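Local coordinates for class I phosphodiesterase PDEB1 (Leishmania major, PDB 2R8Q), which belongs to the class I phosphodiesterase family and has an all-helical catalytic domain whose zinc and magnesium ions lie near a pocket occupied by 3-isobutyl-1-methylxanthine, at residues A[24-28]-A[84-88]; A[55-60]-A[102-106]; A[107-111]-A[254-260]. All blocks are in the same frame, centred on the assembly; numbering follows the deposited sequence.

Contact 1 (A[24-28]-A[84-88]); sequences REAVM and LNFIL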
loop_
_atom_site.group_PDB
_atom_site.type_symbol
_atom_site.label_atom_id
_atom_site.label_comp_id
_atom_site.label_asym_id
_atom_site.label_seq_id
_atom_site.Cartn_x
_atom_site.Cartn_y
_atom_site.Cartn_z
ATOM N N ARG A 24 -5.838 -23.622 14.518
ATOM C CA ARG A 24 -5.504 -24.650 13.545
ATOM C C ARG A 24 -6.311 -25.908 13.844
ATOM O O ARG A 24 -6.819 -26.562 12.934
ATOM C CB ARG A 24 -3.999 -24.962 13.572
ATOM C CG ARG A 24 -3.121 -23.862 12.978
ATOM C CD ARG A 24 -1.668 -24.315 12.832
ATOM N NE ARG A 24 -1.000 -24.452 14.125
ATOM C CZ ARG A 24 -0.385 -23.458 14.759
ATOM N NH1 ARG A 24 -0.341 -22.249 14.217
ATOM N NH2 ARG A 24 0.173 -23.666 15.948
ATOM N N GLU A 25 -6.436 -26.233 15.129
ATOM C CA GLU A 25 -7.184 -27.409 15.557
ATOM C C GLU A 25 -8.646 -27.346 15.133
ATOM O O GLU A 25 -9.232 -28.357 14.750
ATOM C CB GLU A 25 -7.086 -27.555 17.078
ATOM C CG GLU A 25 -5.744 -28.107 17.549
ATOM C CD GLU A 25 -5.436 -27.759 18.995
ATOM O OE1 GLU A 25 -6.376 -27.730 19.820
ATOM O OE2 GLU A 25 -4.247 -27.525 19.310
ATOM N N ALA A 26 -9.228 -26.154 15.196
ATOM C CA ALA A 26 -10.625 -25.966 14.819
ATOM C C ALA A 26 -10.851 -26.283 13.344
ATOM O O ALA A 26 -11.946 -26.681 12.949
ATOM C CB ALA A 26 -11.060 -24.538 15.126
ATOM N N VAL A 27 -9.820 -26.102 12.524
ATOM C CA VAL A 27 -9.948 -26.393 11.098
ATOM C C VAL A 27 -9.721 -27.878 10.834
ATOM O O VAL A 27 -10.484 -28.515 10.105
ATOM C CB VAL A 27 -8.933 -25.581 10.253
ATOM C CG1 VAL A 27 -9.051 -25.969 8.783
ATOM C CG2 VAL A 27 -9.186 -24.087 10.429
ATOM N N MET A 28 -8.676 -28.434 11.436
ATOM C CA MET A 28 -8.358 -29.839 11.229
ATOM C C MET A 28 -9.380 -30.804 11.825
ATOM O O MET A 28 -9.415 -31.976 11.454
ATOM C CB MET A 28 -6.962 -30.150 11.780
ATOM C CG MET A 28 -5.844 -29.369 11.101
ATOM S SD MET A 28 -5.943 -29.401 9.289
ATOM C CE MET A 28 -5.327 -31.051 8.941
ATOM N N LEU A 84 -1.451 -24.079 6.412
ATOM C CA LEU A 84 -2.637 -23.807 7.217
ATOM C C LEU A 84 -2.581 -22.400 7.815
ATOM O O LEU A 84 -3.585 -21.680 7.813
ATOM C CB LEU A 84 -2.794 -24.865 8.323
ATOM C CG LEU A 84 -4.077 -24.787 9.162
ATOM C CD1 LEU A 84 -5.313 -24.760 8.253
ATOM C CD2 LEU A 84 -4.140 -25.987 10.106
ATOM N N ASN A 85 -1.417 -21.998 8.323
ATOM C CA ASN A 85 -1.286 -20.657 8.886
ATOM C C ASN A 85 -1.583 -19.619 7.809
ATOM O O ASN A 85 -2.245 -18.617 8.071
ATOM C CB ASN A 85 0.122 -20.409 9.433
ATOM C CG ASN A 85 0.366 -21.095 10.765
ATOM O OD1 ASN A 85 -0.573 -21.402 11.505
ATOM N ND2 ASN A 85 1.639 -21.318 11.086
ATOM N N PHE A 86 -1.079 -19.857 6.601
ATOM C CA PHE A 86 -1.308 -18.931 5.488
ATOM C C PHE A 86 -2.806 -18.795 5.218
ATOM O O PHE A 86 -3.332 -17.687 5.111
ATOM C CB PHE A 86 -0.591 -19.432 4.231
ATOM C CG PHE A 86 -0.904 -18.638 2.992
ATOM C CD1 PHE A 86 -0.343 -17.376 2.797
ATOM C CD2 PHE A 86 -1.758 -19.152 2.023
ATOM C CE1 PHE A 86 -0.630 -16.642 1.651
ATOM C CE2 PHE A 86 -2.053 -18.425 0.870
ATOM C CZ PHE A 86 -1.487 -17.170 0.687
ATOM N N ILE A 87 -3.497 -19.925 5.119
ATOM C CA ILE A 87 -4.935 -19.906 4.870
ATOM C C ILE A 87 -5.651 -19.108 5.963
ATOM O O ILE A 87 -6.518 -18.283 5.674
ATOM C CB ILE A 87 -5.494 -21.343 4.821
ATOM C CG1 ILE A 87 -4.910 -22.075 3.611
ATOM C CG2 ILE A 87 -7.019 -21.318 4.756
ATOM C CD1 ILE A 87 -5.187 -23.569 3.598
ATOM N N LEU A 88 -5.271 -19.328 7.218
ATOM C CA LEU A 88 -5.909 -18.619 8.326
ATOM C C LEU A 88 -5.543 -17.140 8.392
ATOM O O LEU A 88 -6.351 -16.325 8.831
ATOM C CB LEU A 88 -5.575 -19.305 9.655
ATOM C CG LEU A 88 -6.184 -20.703 9.807
ATOM C CD1 LEU A 88 -5.673 -21.350 11.083
ATOM C CD2 LEU A 88 -7.708 -20.595 9.830
#

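Contact 2 (A[55-60]-A[102-106]); sequences PMDAAA and FYHVV. With ZN (zinc ion), chain C.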
loop_
_atom_site.group_PDB
_atom_site.type_symbol
_atom_site.label_atom_id
_atom_site.label_comp_id
_atom_site.label_asym_id
_atom_site.label_seq_id
_atom_site.Cartn_x
_atom_site.Cartn_y
_atom_site.Cartn_z
ATOM N N PRO A 55 -18.854 -22.762 9.659
ATOM C CA PRO A 55 -18.629 -22.618 8.218
ATOM C C PRO A 55 -17.297 -22.001 7.796
ATOM O O PRO A 55 -16.747 -22.376 6.762
ATOM C CB PRO A 55 -19.848 -21.813 7.762
ATOM C CG PRO A 55 -20.166 -20.974 8.959
ATOM C CD PRO A 55 -20.003 -21.952 10.102
ATOM N N MET A 56 -16.776 -21.061 8.580
ATOM C CA MET A 56 -15.491 -20.456 8.237
ATOM C C MET A 56 -14.369 -21.474 8.411
ATOM O O MET A 56 -13.401 -21.476 7.647
ATOM C CB MET A 56 -15.222 -19.228 9.102
ATOM C CG MET A 56 -15.969 -17.983 8.650
ATOM S SD MET A 56 -15.312 -17.367 7.075
ATOM C CE MET A 56 -16.523 -16.121 6.655
ATOM N N ASP A 57 -14.492 -22.335 9.418
ATOM C CA ASP A 57 -13.481 -23.366 9.643
ATOM C C ASP A 57 -13.594 -24.418 8.542
ATOM O O ASP A 57 -12.587 -24.902 8.019
ATOM C CB ASP A 57 -13.666 -24.037 11.013
ATOM C CG ASP A 57 -13.281 -23.135 12.170
ATOM O OD1 ASP A 57 -12.406 -22.262 11.996
ATOM O OD2 ASP A 57 -13.842 -23.316 13.273
ATOM N N ALA A 58 -14.824 -24.773 8.183
ATOM C CA ALA A 58 -15.042 -25.757 7.130
ATOM C C ALA A 58 -14.490 -25.241 5.796
ATOM O O ALA A 58 -13.874 -25.988 5.045
ATOM C CB ALA A 58 -16.535 -26.071 7.009
ATOM N N ALA A 59 -14.712 -23.963 5.507
ATOM C CA ALA A 59 -14.216 -23.375 4.264
ATOM C C ALA A 59 -12.688 -23.397 4.225
ATOM O O ALA A 59 -12.088 -23.659 3.185
ATOM C CB ALA A 59 -14.728 -21.944 4.125
ATOM N N ALA A 60 -12.064 -23.110 5.360
ATOM C CA ALA A 60 -10.607 -23.129 5.447
ATOM C C ALA A 60 -10.137 -24.567 5.229
ATOM O O ALA A 60 -9.088 -24.811 4.630
ATOM C CB ALA A 60 -10.164 -22.637 6.813
ATOM N N PHE A 102 -14.431 -14.307 2.684
ATOM C CA PHE A 102 -13.556 -15.464 2.545
ATOM C C PHE A 102 -14.113 -16.546 1.614
ATOM O O PHE A 102 -13.359 -17.190 0.890
ATOM C CB PHE A 102 -13.261 -16.047 3.934
ATOM C CG PHE A 102 -12.256 -17.169 3.937
ATOM C CD1 PHE A 102 -10.965 -16.978 3.445
ATOM C CD2 PHE A 102 -12.594 -18.412 4.470
ATOM C CE1 PHE A 102 -10.022 -18.005 3.487
ATOM C CE2 PHE A 102 -11.660 -19.450 4.518
ATOM C CZ PHE A 102 -10.372 -19.248 4.028
ATOM N N TYR A 103 -15.427 -16.749 1.616
ATOM C CA TYR A 103 -16.010 -17.777 0.757
ATOM C C TYR A 103 -15.775 -17.534 -0.728
ATOM O O TYR A 103 -15.654 -18.485 -1.501
ATOM C CB TYR A 103 -17.505 -17.914 1.036
ATOM C CG TYR A 103 -17.802 -18.220 2.484
ATOM C CD1 TYR A 103 -18.532 -17.327 3.267
ATOM C CD2 TYR A 103 -17.335 -19.393 3.080
ATOM C CE1 TYR A 103 -18.796 -17.595 4.608
ATOM C CE2 TYR A 103 -17.590 -19.668 4.424
ATOM C CZ TYR A 103 -18.320 -18.767 5.181
ATOM O OH TYR A 103 -18.583 -19.019 6.510
ATOM N N HIS A 104 -15.715 -16.270 -1.135
ATOM C CA HIS A 104 -15.466 -15.963 -2.539
ATOM C C HIS A 104 -14.075 -16.420 -2.964
ATOM O O HIS A 104 -13.913 -16.985 -4.043
ATOM C CB HIS A 104 -15.595 -14.456 -2.805
ATOM C CG HIS A 104 -14.996 -14.016 -4.109
ATOM N ND1 HIS A 104 -15.491 -14.418 -5.334
ATOM C CD2 HIS A 104 -13.961 -13.186 -4.378
ATOM C CE1 HIS A 104 -14.788 -13.848 -6.299
ATOM N NE2 HIS A 104 -13.854 -13.095 -5.746
ATOM N N VAL A 105 -13.062 -16.183 -2.130
ATOM C CA VAL A 105 -11.716 -16.588 -2.533
ATOM C C VAL A 105 -11.518 -18.096 -2.429
ATOM O O VAL A 105 -10.743 -18.673 -3.185
ATOM C CB VAL A 105 -10.603 -15.818 -1.758
ATOM C CG1 VAL A 105 -10.767 -14.317 -2.001
ATOM C CG2 VAL A 105 -10.644 -16.129 -0.268
ATOM N N VAL A 106 -12.234 -18.740 -1.510
ATOM C CA VAL A 106 -12.157 -20.189 -1.388
ATOM C C VAL A 106 -12.754 -20.734 -2.690
ATOM O O VAL A 106 -12.225 -21.671 -3.295
ATOM C CB VAL A 106 -12.979 -20.690 -0.176
ATOM C CG1 VAL A 106 -13.172 -22.207 -0.251
ATOM C CG2 VAL A 106 -12.259 -20.309 1.114
HETATM ZN ZN ZN C . -12.504 -11.646 -6.697
HETATM O O HOH W 1 -11.681 -9.994 -7.813
HETATM O O HOH W 2 -14.350 -10.431 -7.297
#

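Contact 3 (A[107-111]-A[254-260]); sequences DVCQT and DVSNVTK. With ZN (zinc ion), chain C; IBM (3-isobutyl-1-methylxanthine), chain E.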
loop_
_atom_site.group_PDB
_atom_site.type_symbol
_atom_site.label_atom_id
_atom_site.label_comp_id
_atom_site.label_asym_id
_atom_site.label_seq_id
_atom_site.Cartn_x
_atom_site.Cartn_y
_atom_site.Cartn_z
ATOM N N ASP A 107 -13.854 -20.126 -3.126
ATOM C CA ASP A 107 -14.499 -20.533 -4.369
ATOM C C ASP A 107 -13.581 -20.334 -5.577
ATOM O O ASP A 107 -13.473 -21.213 -6.424
ATOM C CB ASP A 107 -15.797 -19.747 -4.574
ATOM C CG ASP A 107 -16.442 -20.022 -5.917
ATOM O OD1 ASP A 107 -16.642 -21.209 -6.253
ATOM O OD2 ASP A 107 -16.758 -19.046 -6.635
ATOM N N VAL A 108 -12.916 -19.184 -5.666
ATOM C CA VAL A 108 -12.031 -18.943 -6.801
ATOM C C VAL A 108 -10.878 -19.946 -6.803
ATOM O O VAL A 108 -10.489 -20.447 -7.854
ATOM C CB VAL A 108 -11.491 -17.489 -6.791
ATOM C CG1 VAL A 108 -10.436 -17.300 -7.875
ATOM C CG2 VAL A 108 -12.641 -16.520 -7.029
ATOM N N CYS A 109 -10.349 -20.250 -5.620
ATOM C CA CYS A 109 -9.250 -21.206 -5.504
ATOM C C CYS A 109 -9.696 -22.583 -5.998
ATOM O O CYS A 109 -9.039 -23.196 -6.838
ATOM C CB CYS A 109 -8.789 -21.283 -4.045
ATOM S SG CYS A 109 -7.406 -22.412 -3.729
ATOM N N GLN A 110 -10.827 -23.055 -5.484
ATOM C CA GLN A 110 -11.358 -24.361 -5.869
ATOM C C GLN A 110 -11.688 -24.412 -7.361
ATOM O O GLN A 110 -11.430 -25.414 -8.040
ATOM C CB GLN A 110 -12.608 -24.664 -5.033
ATOM C CG GLN A 110 -13.147 -26.094 -5.128
ATOM C CD GLN A 110 -14.047 -26.325 -6.330
ATOM O OE1 GLN A 110 -14.833 -25.456 -6.709
ATOM N NE2 GLN A 110 -13.952 -27.513 -6.923
ATOM N N THR A 111 -12.246 -23.320 -7.871
ATOM C CA THR A 111 -12.614 -23.234 -9.279
ATOM C C THR A 111 -11.370 -23.299 -10.167
ATOM O O THR A 111 -11.364 -23.982 -11.197
ATOM C CB THR A 111 -13.382 -21.929 -9.557
ATOM O OG1 THR A 111 -14.591 -21.915 -8.788
ATOM C CG2 THR A 111 -13.720 -21.809 -11.032
ATOM N N ASP A 254 -12.529 -15.575 -11.365
ATOM C CA ASP A 254 -13.153 -14.433 -10.714
ATOM C C ASP A 254 -14.579 -14.164 -11.207
ATOM O O ASP A 254 -15.436 -13.739 -10.426
ATOM C CB ASP A 254 -12.269 -13.198 -10.911
ATOM C CG ASP A 254 -12.355 -12.226 -9.753
ATOM O OD1 ASP A 254 -12.802 -12.622 -8.651
ATOM O OD2 ASP A 254 -11.954 -11.058 -9.945
ATOM N N VAL A 255 -14.845 -14.419 -12.486
ATOM C CA VAL A 255 -16.189 -14.203 -13.031
ATOM C C VAL A 255 -16.882 -15.521 -13.376
ATOM O O VAL A 255 -17.766 -15.567 -14.234
ATOM C CB VAL A 255 -16.159 -13.306 -14.298
ATOM C CG1 VAL A 255 -15.607 -11.935 -13.942
ATOM C CG2 VAL A 255 -15.329 -13.953 -15.397
ATOM N N SER A 256 -16.494 -16.581 -12.675
ATOM C CA SER A 256 -17.037 -17.920 -12.909
ATOM C C SER A 256 -18.412 -18.217 -12.318
ATOM O O SER A 256 -18.982 -19.270 -12.600
ATOM C CB SER A 256 -16.056 -18.972 -12.387
ATOM O OG SER A 256 -15.909 -18.881 -10.978
ATOM N N ASN A 257 -18.942 -17.316 -11.498
ATOM C CA ASN A 257 -20.248 -17.555 -10.885
ATOM C C ASN A 257 -21.311 -17.946 -11.912
ATOM O O ASN A 257 -22.118 -18.839 -11.664
ATOM C CB ASN A 257 -20.732 -16.314 -10.127
ATOM C CG ASN A 257 -19.945 -16.044 -8.849
ATOM O OD1 ASN A 257 -20.096 -14.985 -8.241
ATOM N ND2 ASN A 257 -19.114 -16.996 -8.435
ATOM N N VAL A 258 -21.304 -17.281 -13.064
ATOM C CA VAL A 258 -22.297 -17.547 -14.104
ATOM C C VAL A 258 -22.134 -18.866 -14.846
ATOM O O VAL A 258 -23.004 -19.246 -15.631
ATOM C CB VAL A 258 -22.329 -16.408 -15.147
ATOM C CG1 VAL A 258 -22.753 -15.109 -14.483
ATOM C CG2 VAL A 258 -20.965 -16.265 -15.805
ATOM N N THR A 259 -21.032 -19.567 -14.598
ATOM C CA THR A 259 -20.779 -20.842 -15.259
ATOM C C THR A 259 -21.045 -22.039 -14.347
ATOM O O THR A 259 -20.825 -23.180 -14.742
ATOM C CB THR A 259 -19.325 -20.939 -15.737
ATOM O OG1 THR A 259 -18.458 -20.996 -14.597
ATOM C CG2 THR A 259 -18.960 -19.731 -16.588
ATOM N N LYS A 260 -21.504 -21.784 -13.126
ATOM C CA LYS A 260 -21.772 -22.872 -12.187
ATOM C C LYS A 260 -23.204 -23.384 -12.329
ATOM O O LYS A 260 -24.049 -22.715 -12.924
ATOM C CB LYS A 260 -21.546 -22.403 -10.745
ATOM C CG LYS A 260 -20.132 -21.901 -10.460
ATOM C CD LYS A 260 -19.075 -22.904 -10.916
ATOM C CE LYS A 260 -17.664 -22.400 -10.636
ATOM N NZ LYS A 260 -17.326 -22.459 -9.188
HETATM ZN ZN ZN C . -12.504 -11.646 -6.697
HETATM N N9 IBM E . -20.514 -7.708 -12.000
HETATM C C8 IBM E . -21.752 -7.287 -12.419
HETATM N N7 IBM E . -22.682 -8.204 -12.320
HETATM C C5 IBM E . -22.010 -9.301 -11.801
HETATM C C4 IBM E . -20.678 -9.013 -11.599
HETATM N N3 IBM E . -19.725 -9.835 -11.108
HETATM C C2 IBM E . -20.165 -11.088 -10.788
HETATM N N1 IBM E . -21.500 -11.470 -10.959
HETATM C C6 IBM E . -22.419 -10.581 -11.462
HETATM O O6 IBM E . -23.586 -10.910 -11.609
HETATM O O2 IBM E . -19.366 -11.903 -10.340
HETATM C C10 IBM E . -21.919 -12.817 -10.602
HETATM C C11 IBM E . -18.346 -9.414 -10.930
HETATM C C12 IBM E . -18.286 -8.322 -9.858
HETATM C C13 IBM E . -18.085 -8.927 -8.476
HETATM C C14 IBM E . -17.190 -7.314 -10.175
HETATM O O HOH W 3 -17.445 -16.547 -5.782
HETATM O O HOH W 4 -19.178 -22.105 -6.807
HETATM O O HOH W 5 -17.881 -19.495 -8.990
HETATM O O HOH W 6 -16.595 -25.280 -8.811
HETATM O O HOH W 1 -11.681 -9.994 -7.813
HETATM O O HOH W 2 -14.350 -10.431 -7.297
#

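Contact 1 (A[24-28]-A[84-88])
Where two helices cross almost at right angles, a few side chains must do the work of joining them, and Leu84 and Arg24 take that part here. The axes of 24-28 and 84-88 cross at 99°, 10.9 Å apart at closest approach, so side chains bridge the space. Leu84 fills the gap: its CD2 lies 3.6 Å from Arg24 CB and 3.9 Å from CG of Met28, a turn after Arg24, while its CD1 is 4.0 Å from Val27 CG1. Leu88, a turn after Leu84 on the same helical face, extends the apolar patch, with its CD2 3.8 Å from Val27 CG2. Arg24 is the two-sided member. Its aliphatic part rests on Leu84 and Leu88, with CG 4.1 Å from Leu88 CD1, and its guanidinium reaches past them so that NH1 donates a 2.9 Å hydrogen bond to Asn85 OD1, which meets the edge of the group. Asn85 ND2 is bonded in turn to the carbonyl oxygen of Ala188. Helix 55-68 adjoins both helices, through Asp57 on Ala26 and Val63 on Ile87. This near-perpendicular helix packing, apolar in the middle with one polar link through Asn85, joins helix 21-28 to helix 80-92 of the all-helical phosphodiesterase fold.

Contact 2 (A[55-60]-A[102-106])
A single methionine sulfur serves two aromatic rings borne by consecutive residues. Met56 SD lies 4.4 Å from the centroid of the Tyr103 ring and 5.1 Å from that of the Phe102 ring, approaching both obliquely, so this is a double Met-aromatic contact between two helices of the phosphodiesterase catalytic domain. The helices run nearly parallel, at 20°, with 10.3 Å between the axes of the short segments, and the space is filled almost wholly by apolar groups. Met56 points sideways at CB, but its m, m turns bring the far end inward, where CE comes to 3.4 Å from Tyr103 CE1. Tyr103 behaves similarly: its ring reaches across to the first turn of helix 55-68, where OH lies 3.3 Å from Pro55 CB, and its ring also forms a cation-pi contact with Arg49. No hydrogen bond crosses the interface.

Ala59 CB is 3.7 Å from Tyr103 CE2 and 4.0 Å from Phe102 CE2, and its small side chain also leaves room for Val106, whose CG2 is 4.2 Å from Ala59 CB; the CA atoms of Ala59 and Val106 are 6.8 Å apart. Ala60 N lies at the edge of the Phe102 ring, 3.8 Å from Phe102 CE2, and helix 80-92 adds Ile87 and Arg91 there. The same helix turn that packs here also carries a metal ligand. His104 takes no part in the packing; with His140, Asp141 and Asp254 it belongs to the zinc site, and its NE2 is 2.2 Å from the zinc ion.

Contact 3 (A[107-111]-A[254-260])
Lys260 extends its side chain over one turn of helix 102-118, spanning Asp107 and Thr111. Its NZ donates a 2.8 Å hydrogen bond to Thr111 OG1 and forms a salt bridge with Asp107 OD1 at 3.3 Å. Thr111 can serve as acceptor because its own hydroxyl proton is spent within the helix, where OG1 donates to Asp107 O at 2.7 Å. Water thickens the junction. Water 5 donates to Asp107 OD2 at 2.6 Å and to Ser256 OG at 2.9 Å, and accepts from Asn257 ND2 at 2.8 Å and Lys260 NZ at 3.0 Å; water 3 makes a second bridge between Asp107 OD2 and Asn257 ND2. Here a largely buried polar network joins a core helix of the phosphodiesterase fold to the loop between helices 239-254 and 262-285, which includes a short 3-10 segment at 257-259. Asp254, closing helix 239-254, binds zinc through OD1 at 2.2 Å, and Val108 CG2 lies 4.2 Å from that same OD1. Ser256 OG is hydrogen-bonded to Gly253 O. Asn257 belongs to the ligand pocket: its OD1 is hydrogen-bonded to the Tyr99 hydroxyl and lies 3.7 Å from C10 of 3-isobutyl-1-methylxanthine.

The three contacts step inward through one helical domain, their centres lying 20, 12 and 7 Å from the centre of the chain. Contacts 1 and 2 alternate along the sequence, are 11 Å apart between centres and touch directly, with Val27 and Ile87 packing on Ala60. Contact 3 opens only after contact 2 closes, their centres 14 Å apart, yet both use helix 102-118 in adjoining segments. They also meet at the zinc ion, to which His104 and Asp254 each contribute a ligand. Contacts 1 and 3, 23 Å apart between centres, do not touch. The contacts thus connect the N-terminal helix, by way of helices 55-68 and 102-118, to the metal site, while the polar, water-rich contact 3 lies beside the pocket.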